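Local coordinates for histidinol-phosphate aminotransferase (Clostridium acetobutylicum, PDB 3FTB), which probably transfers amino groups using pyridoxal 5'-phosphate, most likely acting on histidinol phosphate in histidine biosynthesis, at residues G287-R291 / C302-I307; D128-C132 / K290-S294; G309-Y313 / I323-C327. One frame throughout, in Å; residues are numbered along the deposited sequence.

Contact 1 of 3, residues G287-R291 / C302-I307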
# COMPACT_ATOMS: atom_id res chain seq x y z
N GLY A 287 27.00 19.34 -29.48
CA GLY A 287 28.43 19.12 -29.51
C GLY A 287 29.03 18.31 -28.37
O GLY A 287 29.94 17.50 -28.59
N PHE A 288 28.54 18.54 -27.15
CA PHE A 288 29.07 17.79 -26.01
C PHE A 288 28.40 16.43 -25.92
O PHE A 288 28.86 15.55 -25.19
CB PHE A 288 28.94 18.56 -24.70
CG PHE A 288 27.56 19.04 -24.41
CD1 PHE A 288 26.64 18.20 -23.83
CD2 PHE A 288 27.18 20.34 -24.71
CE1 PHE A 288 25.37 18.63 -23.56
CE2 PHE A 288 25.91 20.78 -24.44
CZ PHE A 288 25.00 19.93 -23.86
N ILE A 289 27.31 16.26 -26.67
CA ILE A 289 26.69 14.95 -26.81
C ILE A 289 27.54 14.09 -27.71
O ILE A 289 27.43 14.15 -28.93
CB ILE A 289 25.27 15.03 -27.38
CG1 ILE A 289 24.39 15.95 -26.53
CG2 ILE A 289 24.66 13.63 -27.43
CD1 ILE A 289 23.74 15.25 -25.37
N LYS A 290 28.40 13.29 -27.08
CA LYS A 290 29.38 12.45 -27.76
C LYS A 290 28.72 11.21 -28.35
O LYS A 290 29.05 10.79 -29.46
CB LYS A 290 30.50 12.06 -26.78
CG LYS A 290 31.18 10.74 -27.09
CD LYS A 290 32.27 10.41 -26.06
CE LYS A 290 33.55 11.20 -26.33
NZ LYS A 290 34.63 10.93 -25.34
N ARG A 291 27.80 10.62 -27.59
CA ARG A 291 27.03 9.48 -28.07
C ARG A 291 25.65 9.40 -27.44
O ARG A 291 25.48 9.53 -26.22
CB ARG A 291 27.78 8.17 -27.83
CG ARG A 291 26.98 6.95 -28.25
CD ARG A 291 27.68 5.63 -27.97
NE ARG A 291 26.84 4.50 -28.39
CZ ARG A 291 27.18 3.22 -28.27
NH1 ARG A 291 28.35 2.87 -27.76
NH2 ARG A 291 26.34 2.28 -28.68
N CYS A 302 22.81 9.50 -22.71
CA CYS A 302 23.83 10.20 -23.47
C CYS A 302 25.22 10.14 -22.80
O CYS A 302 25.35 10.30 -21.59
CB CYS A 302 23.39 11.65 -23.74
SG CYS A 302 21.80 11.78 -24.62
N ARG A 303 26.23 9.86 -23.61
CA ARG A 303 27.63 9.99 -23.20
C ARG A 303 28.09 11.40 -23.56
O ARG A 303 27.78 11.90 -24.63
CB ARG A 303 28.48 8.96 -23.93
CG ARG A 303 29.91 8.89 -23.47
CD ARG A 303 30.04 8.02 -22.24
NE ARG A 303 31.41 8.05 -21.73
CZ ARG A 303 32.33 7.14 -22.01
NH1 ARG A 303 33.55 7.24 -21.49
NH2 ARG A 303 32.05 6.12 -22.80
N LEU A 304 28.84 12.04 -22.66
CA LEU A 304 29.23 13.44 -22.84
C LEU A 304 30.73 13.61 -23.07
O LEU A 304 31.48 12.63 -23.04
CB LEU A 304 28.79 14.28 -21.63
CG LEU A 304 27.31 14.35 -21.29
CD1 LEU A 304 27.07 15.44 -20.24
CD2 LEU A 304 26.47 14.61 -22.53
N GLU A 305 31.15 14.86 -23.29
CA GLU A 305 32.53 15.17 -23.68
C GLU A 305 32.89 16.63 -23.41
O GLU A 305 32.20 17.54 -23.89
CB GLU A 305 32.74 14.85 -25.16
CG GLU A 305 34.18 14.92 -25.60
CD GLU A 305 34.30 14.92 -27.11
OE1 GLU A 305 33.36 15.40 -27.77
OE2 GLU A 305 35.33 14.44 -27.63
N ASN A 306 33.97 16.85 -22.67
CA ASN A 306 34.39 18.21 -22.32
C ASN A 306 33.44 18.89 -21.35
O ASN A 306 33.31 20.11 -21.34
CB ASN A 306 34.54 19.08 -23.56
CG ASN A 306 35.72 18.67 -24.41
OD1 ASN A 306 35.72 18.87 -25.62
ND2 ASN A 306 36.73 18.10 -23.77
N ILE A 307 32.77 18.07 -20.53
CA ILE A 307 31.79 18.55 -19.56
C ILE A 307 31.27 17.36 -18.77
O ILE A 307 31.02 16.28 -19.32
CB ILE A 307 30.62 19.30 -20.25
CG1 ILE A 307 29.66 19.87 -19.21
CG2 ILE A 307 29.90 18.39 -21.24
CD1 ILE A 307 28.74 20.92 -19.77
O HOH W 1 33.31 9.85 -22.87
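Two successive backbone amides, those of Lys290 and Arg291, converge on one acceptor, the carbonyl oxygen of Arg303. Lys290 N lies 2.9 Å from Arg303 O, and its N-H...O angle is bent to 136°. Arg291 N, at 3.2 Å from the same Arg303 O, gives a nearly straight bond. Both donors come from the same face of the carbonyl plane. In the return direction Arg303 N donates to Arg291 O over 2.7 Å, in the carbonyl plane. Two residues set against one on the partner strand make a classic beta bulge, here in the antiparallel hairpin of strands 289-293 and 299-304 at the rim of the smaller sheet of the aminotransferase fold. The pairing is extended by CA-H...O contacts, Leu304 CA to Phe288 O and Cys302 CA to Arg291 O.

The bulge turns Lys290 toward the neighbouring strand. Its aliphatic chain runs beside that of Arg303, CD meeting CG, then bends at chi3 (-79°) and crosses Glu305 at about a right angle. Lys290 NZ stops 4.2 Å from Glu305 OE2, beyond salt-bridge range, and donates to a water that also gives a weak bond to Leu304 O. The far end of Arg303 is held outside the hairpin, NE hydrogen-bonding to Ser335 OG.

An apolar cluster forms around Phe288. Leu304 CD2 sits at the edge of its ring, 3.8 Å from Phe288 CD1, and the two side chains point the same way. Ile307 CG2 approaches Phe288 CB to 3.6 Å, and Leu312 of helix 309-317 and Leu354 of helix 344-359 also pack on Phe288. Next to this cluster, Ile289 CD1 touches both Leu304 CD2 and Cys302 CB, each 4.0 Å away.

Contact 2 of 3, residues D128-C132 / K290-S294; sequences DENMC and KRVFS
Arg291 reaches out from strand 289-293 to the turn at 128-132 and donates from NH1 to the side-chain oxygen of Asn130. The whole chain from CG to NE is extended, with CG opposite the backbone N (chi1 177°), which carries the guanidinium out to the loop. The bond spans 3.2 Å between Arg291 NH1 and Asn130 OD1; the donor lies in the carbonyl plane on a lone pair of OD1, while OD1 is tilted 18° out of the guanidinium plane. Amide and guanidinium planes are turned 58° apart, and Asn130 CB lies at the guanidinium edge.

The turn that presents Asn130 is a type I beta turn from Asp128 to Met131, overlaid by an Asx turn in which Asp128 OD1 accepts from Asn130 N at 2.6 Å. The same OD1 takes a second bond, from Cys132 N at 2.9 Å, and the two donors approach from opposite faces of the carboxylate. The loop follows strand 121-126, an edge strand of the larger sheet within the chain, so the contact joins the two sheets of the aminotransferase fold at the protein surface.

Two residues further along the strand, Phe293 inserts its ring between Arg291 and Met131. On one face Arg291 NE stands 3.5 Å above the ring plane, and Phe293 CE2 in turn lies over the centre of the guanidinium. The opposite face receives Met131: CG makes a CH-pi contact, 3.8 Å from the centroid of the Phe293 ring. The bend at chi2 leaves Met131 SD higher above the same face, 5.1 Å from the Phe293 centroid, a distant Met-aromatic contact. At the ring edge lie the backbone oxygens of Glu129 and Asn130, the former 3.8 Å from Phe293 CE2.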
# COMPACT_ATOMS: atom_id res chain seq x y z
N ASP A 128 27.85 -4.43 -21.95
CA ASP A 128 29.14 -4.12 -22.56
C ASP A 128 29.26 -2.62 -22.84
O ASP A 128 28.48 -1.82 -22.33
CB ASP A 128 29.34 -4.96 -23.82
CG ASP A 128 28.53 -4.45 -25.01
OD1 ASP A 128 27.80 -3.45 -24.87
OD2 ASP A 128 28.64 -5.06 -26.10
N GLU A 129 30.25 -2.24 -23.66
CA GLU A 129 30.50 -0.83 -23.97
C GLU A 129 29.35 -0.19 -24.75
O GLU A 129 29.14 1.02 -24.70
CB GLU A 129 31.84 -0.65 -24.71
CG GLU A 129 32.10 -1.68 -25.83
CD GLU A 129 33.27 -1.29 -26.75
OE1 GLU A 129 33.96 -0.29 -26.47
OE2 GLU A 129 33.50 -2.00 -27.76
N ASN A 130 28.58 -1.01 -25.46
CA ASN A 130 27.49 -0.51 -26.29
C ASN A 130 26.14 -0.53 -25.58
O ASN A 130 25.10 -0.25 -26.19
CB ASN A 130 27.44 -1.30 -27.60
CG ASN A 130 28.73 -1.18 -28.42
OD1 ASN A 130 29.32 -0.10 -28.51
ND2 ASN A 130 29.16 -2.28 -29.01
N MET A 131 26.17 -0.83 -24.28
CA MET A 131 24.98 -1.06 -23.46
C MET A 131 24.18 -2.27 -23.97
O MET A 131 22.95 -2.27 -23.95
CB MET A 131 24.12 0.21 -23.32
CG MET A 131 24.81 1.41 -22.61
SD MET A 131 25.18 1.26 -20.84
CE MET A 131 26.71 0.32 -20.85
N CYS A 132 24.90 -3.30 -24.41
CA CYS A 132 24.33 -4.58 -24.80
C CYS A 132 24.49 -5.62 -23.70
O CYS A 132 25.55 -5.71 -23.08
CB CYS A 132 24.97 -5.12 -26.08
SG CYS A 132 24.64 -4.11 -27.54
N LYS A 290 28.40 13.29 -27.08
CA LYS A 290 29.38 12.45 -27.76
C LYS A 290 28.72 11.21 -28.35
O LYS A 290 29.05 10.79 -29.46
CB LYS A 290 30.50 12.06 -26.78
CG LYS A 290 31.18 10.74 -27.09
CD LYS A 290 32.27 10.41 -26.06
CE LYS A 290 33.55 11.20 -26.33
NZ LYS A 290 34.63 10.93 -25.34
N ARG A 291 27.80 10.62 -27.59
CA ARG A 291 27.03 9.48 -28.07
C ARG A 291 25.65 9.40 -27.44
O ARG A 291 25.48 9.53 -26.22
CB ARG A 291 27.78 8.17 -27.83
CG ARG A 291 26.98 6.95 -28.25
CD ARG A 291 27.68 5.63 -27.97
NE ARG A 291 26.84 4.50 -28.39
CZ ARG A 291 27.18 3.22 -28.27
NH1 ARG A 291 28.35 2.87 -27.76
NH2 ARG A 291 26.34 2.28 -28.68
N VAL A 292 24.66 9.17 -28.30
CA VAL A 292 23.31 8.85 -27.87
C VAL A 292 23.07 7.33 -28.02
O VAL A 292 23.16 6.79 -29.13
CB VAL A 292 22.27 9.66 -28.70
CG1 VAL A 292 20.85 9.31 -28.33
CG2 VAL A 292 22.51 11.15 -28.54
N PHE A 293 22.79 6.65 -26.91
CA PHE A 293 22.39 5.25 -26.95
C PHE A 293 20.92 5.13 -27.34
O PHE A 293 20.08 5.88 -26.83
CB PHE A 293 22.63 4.58 -25.59
CG PHE A 293 24.08 4.50 -25.19
CD1 PHE A 293 24.67 5.53 -24.45
CD2 PHE A 293 24.85 3.39 -25.53
CE1 PHE A 293 26.01 5.45 -24.08
CE2 PHE A 293 26.19 3.31 -25.17
CZ PHE A 293 26.77 4.34 -24.44
N SER A 294 20.60 4.21 -28.24
CA SER A 294 19.24 4.09 -28.78
C SER A 294 18.23 3.53 -27.77
O SER A 294 18.39 2.42 -27.26
CB SER A 294 19.24 3.24 -30.06
OG SER A 294 17.94 3.20 -30.63

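Contact 3 of 3, residues G309-Y313 / I323-C327. With PO4 (phosphate ion), chain F.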
# COMPACT_ATOMS: atom_id res chain seq x y z
N GLY A 309 28.48 15.51 -16.06
CA GLY A 309 27.06 15.48 -15.81
C GLY A 309 26.67 16.38 -14.65
O GLY A 309 25.55 16.90 -14.59
N GLU A 310 27.59 16.56 -13.70
CA GLU A 310 27.35 17.48 -12.60
C GLU A 310 27.46 18.91 -13.09
O GLU A 310 26.68 19.75 -12.70
CB GLU A 310 28.33 17.26 -11.43
CG GLU A 310 27.91 18.04 -10.18
CD GLU A 310 28.87 17.89 -9.00
OE1 GLU A 310 30.10 17.91 -9.22
OE2 GLU A 310 28.38 17.78 -7.86
N LYS A 311 28.42 19.16 -13.97
CA LYS A 311 28.59 20.50 -14.52
C LYS A 311 27.40 20.81 -15.42
O LYS A 311 26.77 21.87 -15.30
CB LYS A 311 29.92 20.64 -15.27
CG LYS A 311 30.22 22.05 -15.76
CD LYS A 311 31.67 22.47 -15.52
CE LYS A 311 32.68 21.45 -16.05
NZ LYS A 311 33.09 20.44 -15.03
N LEU A 312 27.07 19.87 -16.30
CA LEU A 312 25.88 20.02 -17.12
C LEU A 312 24.64 20.17 -16.23
O LEU A 312 23.86 21.11 -16.41
CB LEU A 312 25.71 18.85 -18.09
CG LEU A 312 24.38 18.87 -18.85
CD1 LEU A 312 24.21 20.19 -19.61
CD2 LEU A 312 24.27 17.66 -19.77
N TYR A 313 24.46 19.26 -15.27
CA TYR A 313 23.35 19.32 -14.32
C TYR A 313 23.22 20.68 -13.63
O TYR A 313 22.14 21.29 -13.62
CB TYR A 313 23.49 18.21 -13.25
CG TYR A 313 22.41 18.23 -12.17
CD1 TYR A 313 21.28 17.44 -12.28
CD2 TYR A 313 22.54 19.04 -11.04
CE1 TYR A 313 20.30 17.45 -11.30
CE2 TYR A 313 21.56 19.05 -10.05
CZ TYR A 313 20.45 18.26 -10.20
OH TYR A 313 19.46 18.26 -9.24
N ILE A 323 18.17 17.23 -14.91
CA ILE A 323 18.51 15.99 -15.61
C ILE A 323 18.90 14.90 -14.61
O ILE A 323 18.88 15.11 -13.39
CB ILE A 323 19.68 16.17 -16.62
CG1 ILE A 323 21.00 16.44 -15.88
CG2 ILE A 323 19.35 17.27 -17.62
CD1 ILE A 323 22.23 15.89 -16.59
N ARG A 324 19.26 13.74 -15.13
CA ARG A 324 19.67 12.64 -14.27
C ARG A 324 21.15 12.34 -14.45
O ARG A 324 21.57 11.83 -15.49
CB ARG A 324 18.84 11.39 -14.52
CG ARG A 324 19.06 10.28 -13.51
CD ARG A 324 18.51 10.66 -12.14
NE ARG A 324 18.21 9.48 -11.33
CZ ARG A 324 19.14 8.67 -10.84
NH1 ARG A 324 20.42 8.90 -11.07
NH2 ARG A 324 18.79 7.61 -10.11
N ARG A 325 21.92 12.69 -13.44
CA ARG A 325 23.32 12.33 -13.40
C ARG A 325 23.40 10.84 -13.11
O ARG A 325 22.81 10.35 -12.17
CB ARG A 325 24.03 13.12 -12.30
CG ARG A 325 24.00 14.61 -12.56
CD ARG A 325 24.38 15.36 -11.32
NE ARG A 325 25.61 14.85 -10.75
CZ ARG A 325 26.10 15.24 -9.58
NH1 ARG A 325 25.45 16.15 -8.86
NH2 ARG A 325 27.23 14.73 -9.12
N CYS A 326 24.12 10.12 -13.95
CA CYS A 326 24.17 8.68 -13.85
C CYS A 326 25.32 8.20 -12.98
O CYS A 326 25.74 7.05 -13.08
CB CYS A 326 24.23 8.07 -15.25
SG CYS A 326 22.65 8.29 -16.10
N CYS A 327 25.81 9.09 -12.12
CA CYS A 327 26.94 8.79 -11.24
C CYS A 327 26.71 7.52 -10.42
O CYS A 327 27.59 6.65 -10.37
CB CYS A 327 27.21 9.97 -10.29
SG CYS A 327 27.91 11.42 -11.08
P PO4 F . 15.18 6.48 -11.57
O1 PO4 F . 14.07 6.21 -10.58
O2 PO4 F . 16.44 5.75 -11.15
O3 PO4 F . 14.75 6.00 -12.94
O4 PO4 F . 15.45 7.97 -11.62
O HOH W 2 20.33 19.44 -14.63
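Arg325, at the C-terminal end of strand 321-325, lies against the first turn of helix 309-317, which packs on the smaller sheet of this aminotransferase and leads by a short connection into that strand. The charged interaction is with Glu310. The carboxylate of Glu310 and the guanidinium of Arg325 are turned 47° apart, and Glu310 OE2 comes no nearer than 3.5 Å to Arg325 NH2, a long salt bridge. The glutamate's methylene carbons do more of the touching: Glu310 CG sits over one face of the guanidinium, 3.4 Å from Arg325 NH1.

Apolar packing centres on Tyr313. Arg325 CD meets Tyr313 CB at 3.6 Å, the two side chains crossing at about a right angle, while the guanidinium itself is too distant for more than a weak cation-pi attraction. The side chains of Ile323 and Tyr313 run alongside each other in opposite senses, with Ile323 CG1 3.7 Å from Tyr313 CD1. The end of Ile323 also meets Leu312.

Polar links involve a water and a phosphate. The water donates to Tyr313 O and accepts from Ile323 N, joining helix to strand. Arg324 points away from the helix and donates from NE to O4 of a phosphate ion, probably from the crystallisation liquor, that Arg338 also binds.

At the edge of the Tyr313 ring, in its plane, a carbon-oxygen contact sets Ile323 O 3.4 Å from CE1.

All three contacts reach the smaller, five-stranded sheet. Contact 2 opens far earlier in the chain, at 128-132, and closes on strand 289-293, where contact 1 begins. Their centres are about 12 Å apart; one side of that strand pairs with strand 299-304, while Arg291 and Phe293 reach the 128-132 loop beside the seven-stranded sheet. Contact 3 also lies about 12 Å from contact 1, centre to centre, and follows it, since strand 299-304 leads into helix 309-317; Leu312 packs on Leu304 and Phe288 between them. Contacts 2 and 3 do not touch, their centres being about 17 Å apart. Contacts 1 and 3 thus build up the smaller sheet and its helical cover, and contact 2 ties it to the larger one.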